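Local coordinates for GlcNAc Inducible Gene 2, GIG2 (PDB 6AKZ), which binds iron and probably acts as an oxygenase of the DUF1479 family, within the cupin clan, at residues 154-159 with 222-227. Residues are numbered along the deposited sequence; the frame is centred on the assembly and turned at random.
Sequences KEFYVE and DAFKLD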
loop_
_atom_site.group_PDB
_atom_site.type_symbol
_atom_site.label_atom_id
_atom_site.label_comp_id
_atom_site.label_asym_id
_atom_site.label_seq_id
_atom_site.Cartn_x
_atom_site.Cartn_y
_atom_site.Cartn_z
ATOM N N LYS A 154 13.626 -6.860 -1.360
ATOM C CA LYS A 154 14.984 -6.354 -1.607
ATOM C C LYS A 154 15.103 -4.952 -2.208
ATOM O O LYS A 154 16.191 -4.385 -2.252
ATOM C CB LYS A 154 15.704 -7.336 -2.491
ATOM C CG LYS A 154 15.798 -8.706 -1.834
ATOM C CD LYS A 154 16.621 -9.543 -2.775
ATOM C CE LYS A 154 16.982 -10.912 -2.236
ATOM N NZ LYS A 154 15.870 -11.637 -1.721
ATOM N N GLU A 155 13.981 -4.388 -2.623
ATOM C CA GLU A 155 13.942 -3.003 -3.077
ATOM C C GLU A 155 13.858 -2.074 -1.885
ATOM O O GLU A 155 14.245 -0.900 -1.975
ATOM C CB GLU A 155 12.811 -2.820 -4.000
ATOM C CG GLU A 155 12.853 -3.783 -5.224
ATOM C CD GLU A 155 14.019 -3.470 -6.172
ATOM O OE1 GLU A 155 14.287 -2.249 -6.362
ATOM O OE2 GLU A 155 14.729 -4.419 -6.684
ATOM N N PHE A 156 13.411 -2.580 -0.748
ATOM C CA PHE A 156 13.330 -1.728 0.484
ATOM C C PHE A 156 14.566 -2.011 1.373
ATOM O O PHE A 156 15.315 -3.035 1.208
ATOM C CB PHE A 156 12.032 -2.045 1.254
ATOM C CG PHE A 156 10.810 -1.564 0.565
ATOM C CD1 PHE A 156 10.320 -0.292 0.868
ATOM C CD2 PHE A 156 10.112 -2.376 -0.292
ATOM C CE1 PHE A 156 9.212 0.185 0.244
ATOM C CE2 PHE A 156 8.980 -1.920 -0.939
ATOM C CZ PHE A 156 8.535 -0.651 -0.674
ATOM N N TYR A 157 14.843 -1.106 2.300
ATOM C CA TYR A 157 15.958 -1.265 3.195
ATOM C C TYR A 157 15.838 -0.430 4.419
ATOM O O TYR A 157 14.993 0.469 4.485
ATOM C CB TYR A 157 17.248 -0.832 2.439
ATOM C CG TYR A 157 17.416 0.634 2.193
ATOM C CD1 TYR A 157 16.780 1.249 1.146
ATOM C CD2 TYR A 157 18.202 1.411 3.048
ATOM C CE1 TYR A 157 16.976 2.616 0.861
ATOM C CE2 TYR A 157 18.405 2.772 2.802
ATOM C CZ TYR A 157 17.815 3.364 1.680
ATOM O OH TYR A 157 17.925 4.686 1.441
ATOM N N VAL A 158 16.682 -0.736 5.410
ATOM C CA VAL A 158 16.869 0.167 6.507
ATOM C C VAL A 158 18.341 0.354 6.727
ATOM O O VAL A 158 19.151 -0.530 6.448
ATOM C CB VAL A 158 16.218 -0.243 7.839
ATOM C CG1 VAL A 158 14.725 -0.230 7.679
ATOM C CG2 VAL A 158 16.704 -1.591 8.385
ATOM N N GLU A 159 18.667 1.509 7.242
ATOM C CA GLU A 159 20.044 1.850 7.528
ATOM C C GLU A 159 20.447 1.383 8.916
ATOM O O GLU A 159 21.444 0.715 9.072
ATOM C CB GLU A 159 20.229 3.333 7.408
ATOM C CG GLU A 159 21.702 3.740 7.403
ATOM C CD GLU A 159 21.854 5.166 6.913
ATOM O OE1 GLU A 159 21.625 6.046 7.728
ATOM O OE2 GLU A 159 22.122 5.384 5.692
ATOM N N ASP A 222 13.876 9.377 -0.560
ATOM C CA ASP A 222 14.067 7.966 -0.846
ATOM C C ASP A 222 12.818 7.281 -0.266
ATOM O O ASP A 222 12.705 7.036 0.932
ATOM C CB ASP A 222 15.337 7.428 -0.183
ATOM C CG ASP A 222 15.689 6.025 -0.688
ATOM O OD1 ASP A 222 14.768 5.322 -1.162
ATOM O OD2 ASP A 222 16.880 5.687 -0.600
ATOM N N ALA A 223 11.962 6.858 -1.175
ATOM C CA ALA A 223 10.712 6.103 -0.816
ATOM C C ALA A 223 10.884 4.683 -0.284
ATOM O O ALA A 223 9.912 4.069 0.206
ATOM C CB ALA A 223 9.816 6.054 -2.060
ATOM N N PHE A 224 12.099 4.217 -0.320
ATOM C CA PHE A 224 12.414 2.835 -0.012
ATOM C C PHE A 224 13.128 2.647 1.285
ATOM O O PHE A 224 13.358 1.504 1.648
ATOM C CB PHE A 224 13.092 2.149 -1.178
ATOM C CG PHE A 224 12.215 2.105 -2.360
ATOM C CD1 PHE A 224 11.303 1.056 -2.533
ATOM C CD2 PHE A 224 12.167 3.183 -3.250
ATOM C CE1 PHE A 224 10.427 1.048 -3.600
ATOM C CE2 PHE A 224 11.292 3.169 -4.323
ATOM C CZ PHE A 224 10.389 2.113 -4.467
ATOM N N LYS A 225 13.458 3.751 1.965
ATOM C CA LYS A 225 14.131 3.682 3.245
ATOM C C LYS A 225 13.079 3.634 4.380
ATOM O O LYS A 225 12.255 4.550 4.492
ATOM C CB LYS A 225 14.995 4.913 3.410
ATOM C CG LYS A 225 15.708 4.960 4.725
ATOM C CD LYS A 225 16.754 6.094 4.720
ATOM C CE LYS A 225 17.401 6.220 6.118
ATOM N NZ LYS A 225 18.547 7.167 5.916
ATOM N N LEU A 226 13.156 2.621 5.226
ATOM C CA LEU A 226 12.127 2.345 6.144
ATOM C C LEU A 226 12.414 2.611 7.625
ATOM O O LEU A 226 11.615 2.303 8.482
ATOM C CB LEU A 226 11.640 0.940 5.881
ATOM C CG LEU A 226 11.003 0.669 4.550
ATOM C CD1 LEU A 226 10.501 -0.767 4.506
ATOM C CD2 LEU A 226 9.889 1.626 4.139
ATOM N N ASP A 227 13.551 3.196 7.916
ATOM C CA ASP A 227 13.925 3.434 9.320
ATOM C C ASP A 227 12.866 4.133 10.144
ATOM O O ASP A 227 12.563 3.693 11.260
ATOM C CB ASP A 227 15.231 4.238 9.389
ATOM C CG ASP A 227 16.417 3.537 8.760
ATOM O OD1 ASP A 227 16.391 3.140 7.572
ATOM O OD2 ASP A 227 17.466 3.426 9.458
HETATM O O HOH W 1 20.517 7.286 3.571
#
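Phe-156 and Leu-226 meet on the buried side of this contact, Leu-226 CD1 lying 3.7 Å from Phe-156 CD1. Over one face of the Phe-156 ring, toward its rim, comes Phe-224 CD1, at 3.6 Å from Phe-156 CE1; the two ring planes are inclined at 51°. Phe-224 also packs edge-to-face with His-350, which joins the cluster to the end of strand 346-350 in the seven-stranded mixed sheet of this cupin-clan protein. The loops after helices 143-153 and 211-214 form a single beta bridge of Tyr-157 with Lys-225, through two bonds that flank Lys-225: Tyr-157 N to Phe-224 O (3.1 Å) and Leu-226 N to Tyr-157 O (2.9 Å). Phe-224 O belongs to a type I turn, Asp-222 to Lys-225, whose start is an Asx turn: Asp-222 OD1 accepts from Phe-224 N. Asp-222 OD2 takes the Tyr-157 hydroxyl tip to tip, OH to OD2 2.5 Å, from above the carboxylate plane. Lys-225 CA sits over one face of the Tyr-157 ring, toward its rim, in a CH-pi contact. Farther out the contact is looser: the ammonium of the extended Lys-225 reaches Glu-159 OE1 in a long salt bridge (NZ to OE1 3.7 Å), and a water links NZ to Glu-159 OE2. By contrast, Glu-159 N is held firmly by Asp-227 OD1 (2.8 Å) through its syn lone pair.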